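Local coordinates for chymotrypsin (Cellulomonas bogoriensis, PDB 2EA3), which probably hydrolyses peptide bonds as a serine endopeptidase of the S1 family, this chain being the protease domain of a longer protein, at residues I28-G31 against H32-R35; Y9-G13 against R14-S18; V60-G63 against A64-L68; S50-P53 against G54-A58. All coordinates share one frame; numbering follows the deposited sequence.

Contact 1 (I28-G31 against H32-R35); sequences ITAG and HCGR
Cys-33 N donates to Ala-30 O at 3.1 Å with an N-H...O angle of 156°. The donor approaches from above the carbonyl plane, 57° out of it, so it misses the lone pairs. One residue further on the same step recurs weakly, with Gly-34 N 3.4 Å from Gly-31 O. One sound and one weak i-to-i+3 bond thus turn the chain sharply just after strand 26-29. On Cys-33 the sulfur lies beside the backbone N (chi1 -60°), which brings SG to 3.7 Å from Ala-30 CB and, as plain contact, to 3.3 Å from Ala-30 O. The Ala-30 methyl also touches the His-32 ring obliquely, with ND1 and CE1 both 3.8 Å away; it has the sulfur on one flank and the imidazole roughly at right angles to it. Thr-29 OG1 comes to 3.9 Å from Cys-33 SG, but its polar partners are Ser-18 O and Tyr-9 OH. The sequence Thr-Ala-Gly-His-Cys at a strand end fits the histidine motif of S1 peptidases, and His-32 NE2 bonds to Ser-137 OG, consistent with a catalytic role. Chemically, the turn is held by backbone bonds and by the Cys-33 disulfide to Cys-17, while both imidazole nitrogens have partners beyond the turn.

Contact 2 (Y9-G13 against R14-S18); sequences YTIGG and RSRCS
The carbonyl oxygen of Arg-14 is gripped from several directions: Ile-11 N donates to it at 2.9 Å (N-H...O 167°), Arg-16 N adds a weak bond, and Thr-10 CA makes a C-H...O contact at 3.3 Å. The bond from Arg-16 closes an inverse gamma turn centred on Ser-15. In return Arg-14 N donates to Ile-11 O at 3.1 Å, completing a two-residue hairpin whose type I' turn places Gly-12 and Gly-13 at positive phi. Beyond Ser-15 the strands drift apart: a water accepts a weak bond from Cys-17 N and donates to Tyr-9 O at 2.7 Å. Tyr-9 N reaches Cys-17 O only weakly. The Arg-16 chain, bent at chi2 and chi3, crosses Ile-11 at about a right angle and lays one guanidinium face over Ile-11 CB, 3.9 Å above the plane. Tyr-9 meets Ser-18 O at the ring edge, CE2 to O 3.3 Å, while its OH sits 3.5 Å from Cys-17 CB and is hydrogen-bonded to Thr-29 OG1 of strand 26-29. Backbone bonds between Thr-10 and Ala-41 join strands 8-11 and 39-41, closing the first six-stranded barrel, and Tyr-9 and Ile-11 pack there on Thr-40 and Phe-47.

Contact 3 (V60-G63 against A64-L68); sequences VRTG and AGVNL
Thr-62 holds OG1 between its backbone N and carbonyl carbon (chi1 57°), while Val-66 swings CG1 opposite its own N (chi1 174°); the two rotamers bring the side chains together at about a right angle. Val-66 CG1 rests 3.9 Å from Thr-62 CB and touches OG1 and CG2 of the threonine slightly further out, a contact made mainly by CG1. Closer still, Val-66 CB lies 3.6 Å from Gly-63 O. Leu-68 approaches from the other strand, sliding past Thr-62 in the opposite direction, so that its CD2 lies 3.7 Å from Thr-62 OG1. The chain between them reverses through a type II turn from Gly-63 to Val-66, with Gly-65 in the third position at phi 81°. This turn is loosely closed, since Gly-63 O and Val-66 N stand 3.6 Å apart. A water takes up the polar work instead. It lies 2.7 Å from Thr-62 OG1, donates to Gly-63 O at the same 2.7 Å, and reaches Val-66 O weakly at 3.4 Å. The loop leads from strand 57-62 of the first barrel to strand 67-69, which pairs in parallel with the N-terminal strand 2-5. Val-66 and Leu-68 both pack on Val-3 of that strand, whereas Thr-62 and Val-66 share Pro-43. Chemically, the direct contact across this surface turn is van der Waals packing against Thr-62 and the Gly-63 carbonyl, and one water holds Thr-62 OG1 and Gly-63 O firmly but reaches the other arm only through its weak bond to Val-66 O.

Contact 4 (S50-P53 against G54-A58); sequences SSFP and GNDYA
The Tyr-57 ring receives Ser-51 CB over one face, a CH-pi contact with the carbon 3.9 Å from the ring centroid and 21° off the normal. This pair sits where the beta hairpin of strands 45-51 and 57-62 opens into its loop. On the other ring, Phe-52, Pro-53 CB sits over the centre of one face, 4.2 Å above the plane, next to the cis peptide bond that joins the two residues. Asp-56 lies alongside Phe-52 and points the same way, its carboxylate plane turned 45° from the ring, with OD2 3.5 Å from Phe-52 CD1. Both side chains leave with CG opposite the backbone N (chi1 175° for Phe-52), which keeps them abreast. Asp-56 OD2 accepts from His-32 N and OD1 bonds to Ser-152 OG, consistent with Asp-56 being the aspartate of the catalytic triad, as in S1 relatives. The strands themselves are joined at the hydrogen-bonded pair Ser-51 and Tyr-57: Ser-51 N to Tyr-57 O is 2.8 Å and almost straight, and Tyr-57 N to Ser-51 O is 3.0 Å. At the tip, Asn-55 N donates weakly to Pro-53 O at 2.9 Å, enclosing Gly-54 in a classic gamma turn. Phe-52 CA adds a C-H...O contact to Asn-55 O. Across the loop the side chains of Ser-51 and Asn-55 are tied together: the serine hydroxyl donates to Asn-55 OD1 at 2.8 Å, in the carbonyl plane and on a lone pair.

In the fold
Contacts 1, 2 and 4 lie in the first of the two six-stranded barrels of this chymotrypsin-like fold, and contact 3 leaves it at the end of strand 57-62. Contacts 1 and 4, with centres about 7 Å apart, meet at the probable catalytic site: Asp-56 OD2 is 2.7 Å from His-32 N, and Asp-56 OD1 is 2.7 Å from His-32 ND1, while Ser-137 would supply the nucleophile. A second tie joins Ser-50 OG to Gly-34 O at 2.8 Å. Contact 2 joins contact 1 through the 2.0 Å SG–SG bond of Cys-17 and Cys-33 and a probable hydrogen bond, Thr-29 OG1 to Ser-18 O at 2.9 Å. Contact 3 lies about 22 Å from contact 4, centre to centre, remote from the triad.

Contact 1 (I28-G31 against H32-R35)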
# COMPACT_ATOMS: atom_id res chain seq x y z
N ILE A 28 1.13 -7.05 -2.07
CA ILE A 28 1.99 -6.38 -1.12
C ILE A 28 1.19 -5.30 -0.39
O ILE A 28 0.19 -4.78 -0.92
CB ILE A 28 3.26 -5.80 -1.80
CG1 ILE A 28 2.89 -4.86 -2.96
CG2 ILE A 28 4.18 -6.95 -2.26
CD1 ILE A 28 4.12 -4.11 -3.51
N THR A 29 1.64 -4.98 0.82
CA THR A 29 0.86 -4.14 1.74
C THR A 29 1.88 -3.63 2.77
O THR A 29 3.08 -3.85 2.56
CB THR A 29 -0.34 -4.93 2.36
OG1 THR A 29 -1.20 -4.06 3.13
CG2 THR A 29 0.15 -6.13 3.24
N ALA A 30 1.43 -2.99 3.85
CA ALA A 30 2.36 -2.42 4.84
C ALA A 30 2.73 -3.49 5.86
O ALA A 30 1.88 -4.29 6.25
CB ALA A 30 1.73 -1.20 5.56
N GLY A 31 3.99 -3.50 6.29
CA GLY A 31 4.46 -4.46 7.32
C GLY A 31 3.79 -4.32 8.67
O GLY A 31 3.66 -5.30 9.40
N HIS A 32 3.37 -3.11 9.02
CA HIS A 32 2.69 -2.93 10.31
C HIS A 32 1.30 -3.55 10.34
O HIS A 32 0.69 -3.65 11.41
CB HIS A 32 2.67 -1.46 10.77
CG HIS A 32 1.64 -0.61 10.09
ND1 HIS A 32 1.95 0.25 9.06
CD2 HIS A 32 0.31 -0.45 10.32
CE1 HIS A 32 0.86 0.88 8.67
NE2 HIS A 32 -0.15 0.47 9.42
N CYS A 33 0.80 -4.00 9.19
CA CYS A 33 -0.51 -4.64 9.13
C CYS A 33 -0.55 -6.01 9.79
O CYS A 33 -1.57 -6.39 10.35
CB CYS A 33 -0.99 -4.77 7.69
SG CYS A 33 -1.11 -3.15 6.94
N GLY A 34 0.55 -6.74 9.72
CA GLY A 34 0.59 -8.04 10.37
C GLY A 34 1.94 -8.69 10.25
O GLY A 34 2.79 -8.23 9.49
N ARG A 35 2.12 -9.77 10.99
CA ARG A 35 3.41 -10.45 10.99
C ARG A 35 3.35 -11.73 10.18
O ARG A 35 2.29 -12.27 9.93
CB ARG A 35 3.87 -10.71 12.43
CG ARG A 35 3.10 -11.80 13.12
CD ARG A 35 3.82 -12.21 14.42
NE ARG A 35 4.03 -11.07 15.31
CZ ARG A 35 3.12 -10.58 16.15
NH1 ARG A 35 3.42 -9.54 16.91
NH2 ARG A 35 1.92 -11.12 16.24

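Contact 2 (Y9-G13 against R14-S18)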
# COMPACT_ATOMS: atom_id res chain seq x y z
N TYR A 9 -8.87 -5.51 3.32
CA TYR A 9 -8.85 -6.94 3.59
C TYR A 9 -8.89 -7.05 5.10
O TYR A 9 -8.74 -6.05 5.80
CB TYR A 9 -7.62 -7.64 2.99
CG TYR A 9 -6.29 -7.17 3.54
CD1 TYR A 9 -5.61 -7.93 4.50
CD2 TYR A 9 -5.69 -5.99 3.08
CE1 TYR A 9 -4.37 -7.52 5.01
CE2 TYR A 9 -4.46 -5.56 3.59
CZ TYR A 9 -3.80 -6.34 4.55
OH TYR A 9 -2.58 -5.94 5.05
N THR A 10 -9.14 -8.24 5.62
CA THR A 10 -9.22 -8.34 7.07
C THR A 10 -8.14 -9.26 7.61
O THR A 10 -7.70 -10.20 6.92
CB THR A 10 -10.58 -8.83 7.54
OG1 THR A 10 -10.84 -10.09 6.92
CG2 THR A 10 -11.69 -7.80 7.18
N ILE A 11 -7.72 -8.97 8.83
CA ILE A 11 -6.78 -9.85 9.55
C ILE A 11 -7.37 -10.12 10.92
O ILE A 11 -7.58 -9.19 11.69
CB ILE A 11 -5.38 -9.20 9.73
CG1 ILE A 11 -4.81 -8.72 8.40
CG2 ILE A 11 -4.41 -10.21 10.37
CD1 ILE A 11 -3.78 -7.65 8.55
N GLY A 12 -7.64 -11.40 11.22
CA GLY A 12 -8.37 -11.76 12.44
C GLY A 12 -9.67 -10.98 12.57
O GLY A 12 -10.05 -10.56 13.66
N GLY A 13 -10.34 -10.75 11.44
CA GLY A 13 -11.64 -10.06 11.46
C GLY A 13 -11.60 -8.54 11.44
O GLY A 13 -12.63 -7.88 11.26
N ARG A 14 -10.41 -7.98 11.61
CA ARG A 14 -10.27 -6.53 11.72
C ARG A 14 -9.84 -5.95 10.38
O ARG A 14 -8.90 -6.45 9.76
CB ARG A 14 -9.24 -6.19 12.80
CG ARG A 14 -8.96 -4.71 12.98
CD ARG A 14 -10.08 -3.96 13.71
NE ARG A 14 -9.68 -2.57 13.92
CZ ARG A 14 -9.79 -1.62 13.00
NH1 ARG A 14 -9.39 -0.38 13.27
NH2 ARG A 14 -10.32 -1.89 11.82
N SER A 15 -10.50 -4.87 9.95
CA SER A 15 -10.21 -4.28 8.65
C SER A 15 -9.13 -3.24 8.92
O SER A 15 -9.41 -2.04 8.97
CB SER A 15 -11.51 -3.67 8.08
OG SER A 15 -11.47 -3.53 6.67
N ARG A 16 -7.91 -3.72 9.17
CA ARG A 16 -6.80 -2.86 9.66
C ARG A 16 -6.14 -2.12 8.51
O ARG A 16 -5.58 -1.04 8.70
CB ARG A 16 -5.69 -3.70 10.33
CG ARG A 16 -6.14 -4.72 11.34
CD ARG A 16 -5.25 -4.69 12.58
NE ARG A 16 -4.01 -5.44 12.40
CZ ARG A 16 -3.85 -6.72 12.72
NH1 ARG A 16 -2.67 -7.30 12.52
NH2 ARG A 16 -4.85 -7.42 13.25
N CYS A 17 -6.16 -2.74 7.33
CA CYS A 17 -5.34 -2.28 6.21
C CYS A 17 -6.01 -2.47 4.85
O CYS A 17 -7.05 -3.13 4.72
CB CYS A 17 -3.99 -3.01 6.21
SG CYS A 17 -2.91 -2.51 7.57
N SER A 18 -5.37 -1.88 3.84
CA SER A 18 -5.81 -1.99 2.46
C SER A 18 -4.74 -2.71 1.63
O SER A 18 -3.55 -2.76 2.02
CB SER A 18 -6.04 -0.58 1.91
OG SER A 18 -7.01 0.13 2.69
O HOH W 1 -6.45 -5.74 7.16

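Contact 3 (V60-G63 against A64-L68)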
# COMPACT_ATOMS: atom_id res chain seq x y z
N VAL A 60 1.68 -10.76 1.14
CA VAL A 60 0.65 -11.73 1.54
C VAL A 60 0.46 -12.70 0.38
O VAL A 60 0.13 -12.29 -0.73
CB VAL A 60 -0.68 -11.01 1.93
CG1 VAL A 60 -1.82 -12.05 2.24
CG2 VAL A 60 -0.47 -10.06 3.11
N ARG A 61 0.74 -13.98 0.63
CA ARG A 61 0.56 -15.00 -0.40
C ARG A 61 -0.89 -15.41 -0.45
O ARG A 61 -1.49 -15.70 0.58
CB ARG A 61 1.42 -16.25 -0.12
CG ARG A 61 1.36 -17.29 -1.26
CD ARG A 61 1.58 -18.71 -0.75
NE ARG A 61 1.39 -19.73 -1.80
CZ ARG A 61 0.26 -20.42 -2.01
NH1 ARG A 61 -0.83 -20.25 -1.26
NH2 ARG A 61 0.23 -21.32 -3.00
N THR A 62 -1.46 -15.41 -1.66
CA THR A 62 -2.84 -15.83 -1.87
C THR A 62 -2.82 -17.16 -2.65
O THR A 62 -1.81 -17.53 -3.26
CB THR A 62 -3.66 -14.77 -2.67
OG1 THR A 62 -3.01 -14.52 -3.92
CG2 THR A 62 -3.78 -13.45 -1.90
N GLY A 63 -3.93 -17.87 -2.65
CA GLY A 63 -3.97 -19.14 -3.34
C GLY A 63 -5.16 -19.23 -4.24
O GLY A 63 -5.46 -18.29 -4.99
N ALA A 64 -5.86 -20.36 -4.17
CA ALA A 64 -6.90 -20.65 -5.15
C ALA A 64 -8.10 -19.72 -5.03
O ALA A 64 -8.49 -19.31 -3.93
CB ALA A 64 -7.33 -22.11 -5.04
N GLY A 65 -8.72 -19.45 -6.17
CA GLY A 65 -9.99 -18.74 -6.19
C GLY A 65 -9.78 -17.25 -6.04
O GLY A 65 -10.74 -16.49 -5.91
N VAL A 66 -8.53 -16.82 -6.05
CA VAL A 66 -8.22 -15.41 -5.88
C VAL A 66 -7.65 -14.90 -7.19
O VAL A 66 -6.60 -15.38 -7.64
CB VAL A 66 -7.22 -15.18 -4.73
CG1 VAL A 66 -6.81 -13.72 -4.68
CG2 VAL A 66 -7.84 -15.60 -3.41
N ASN A 67 -8.35 -13.94 -7.80
CA ASN A 67 -7.89 -13.36 -9.05
C ASN A 67 -7.11 -12.09 -8.75
O ASN A 67 -7.63 -11.18 -8.12
CB ASN A 67 -9.08 -13.03 -9.95
CG ASN A 67 -9.87 -14.26 -10.30
OD1 ASN A 67 -9.32 -15.25 -10.78
ND2 ASN A 67 -11.18 -14.21 -10.04
N LEU A 68 -5.86 -12.06 -9.19
CA LEU A 68 -4.96 -10.94 -8.92
C LEU A 68 -4.98 -10.01 -10.12
O LEU A 68 -4.56 -10.40 -11.21
CB LEU A 68 -3.54 -11.47 -8.70
CG LEU A 68 -3.37 -12.42 -7.51
CD1 LEU A 68 -1.98 -13.06 -7.48
CD2 LEU A 68 -3.68 -11.69 -6.21
O HOH W 2 -3.87 -16.23 -5.82

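Contact 4 (S50-P53 against G54-A58)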
# COMPACT_ATOMS: atom_id res chain seq x y z
N SER A 50 7.34 -9.91 6.37
CA SER A 50 6.91 -8.63 6.93
C SER A 50 8.09 -7.95 7.59
O SER A 50 8.81 -8.58 8.38
CB SER A 50 5.79 -8.81 7.96
OG SER A 50 5.33 -7.55 8.45
N SER A 51 8.30 -6.68 7.25
CA SER A 51 9.38 -5.90 7.81
C SER A 51 8.83 -4.59 8.37
O SER A 51 8.36 -3.74 7.61
CB SER A 51 10.45 -5.62 6.76
OG SER A 51 11.58 -5.01 7.38
N PHE A 52 8.85 -4.47 9.69
CA PHE A 52 8.37 -3.28 10.41
C PHE A 52 8.82 -3.43 11.86
O PHE A 52 8.70 -4.54 12.42
CB PHE A 52 6.83 -3.15 10.35
CG PHE A 52 6.30 -2.01 11.17
CD1 PHE A 52 6.30 -0.71 10.67
CD2 PHE A 52 5.81 -2.25 12.46
CE1 PHE A 52 5.81 0.36 11.44
CE2 PHE A 52 5.32 -1.20 13.24
CZ PHE A 52 5.32 0.11 12.73
N PRO A 53 9.33 -2.35 12.48
CA PRO A 53 9.67 -1.05 11.92
C PRO A 53 10.96 -1.12 11.11
O PRO A 53 11.29 -2.20 10.60
CB PRO A 53 9.80 -0.16 13.16
CG PRO A 53 10.21 -1.10 14.23
CD PRO A 53 9.56 -2.40 13.93
N GLY A 54 11.67 -0.01 10.96
CA GLY A 54 12.82 0.02 10.05
C GLY A 54 12.34 0.25 8.63
O GLY A 54 12.59 1.31 8.05
N ASN A 55 11.63 -0.75 8.09
CA ASN A 55 10.89 -0.63 6.84
C ASN A 55 9.41 -0.65 7.20
O ASN A 55 9.06 -0.72 8.39
CB ASN A 55 11.16 -1.84 5.93
CG ASN A 55 12.65 -2.11 5.72
OD1 ASN A 55 13.15 -3.20 6.01
ND2 ASN A 55 13.36 -1.12 5.21
N ASP A 56 8.53 -0.64 6.20
CA ASP A 56 7.12 -0.91 6.49
C ASP A 56 6.50 -1.63 5.29
O ASP A 56 5.73 -1.06 4.51
CB ASP A 56 6.36 0.36 6.90
CG ASP A 56 4.97 0.05 7.50
OD1 ASP A 56 4.23 1.02 7.81
OD2 ASP A 56 4.63 -1.15 7.63
N TYR A 57 6.86 -2.90 5.13
CA TYR A 57 6.35 -3.68 4.01
C TYR A 57 6.05 -5.10 4.37
O TYR A 57 6.62 -5.64 5.31
CB TYR A 57 7.25 -3.63 2.77
CG TYR A 57 8.67 -4.15 2.91
CD1 TYR A 57 9.76 -3.28 2.90
CD2 TYR A 57 8.93 -5.53 3.05
CE1 TYR A 57 11.10 -3.77 3.03
CE2 TYR A 57 10.25 -6.02 3.15
CZ TYR A 57 11.32 -5.15 3.14
OH TYR A 57 12.61 -5.65 3.25
N ALA A 58 5.17 -5.70 3.57
CA ALA A 58 4.81 -7.10 3.74
C ALA A 58 4.30 -7.67 2.44
O ALA A 58 3.85 -6.93 1.57
CB ALA A 58 3.77 -7.27 4.85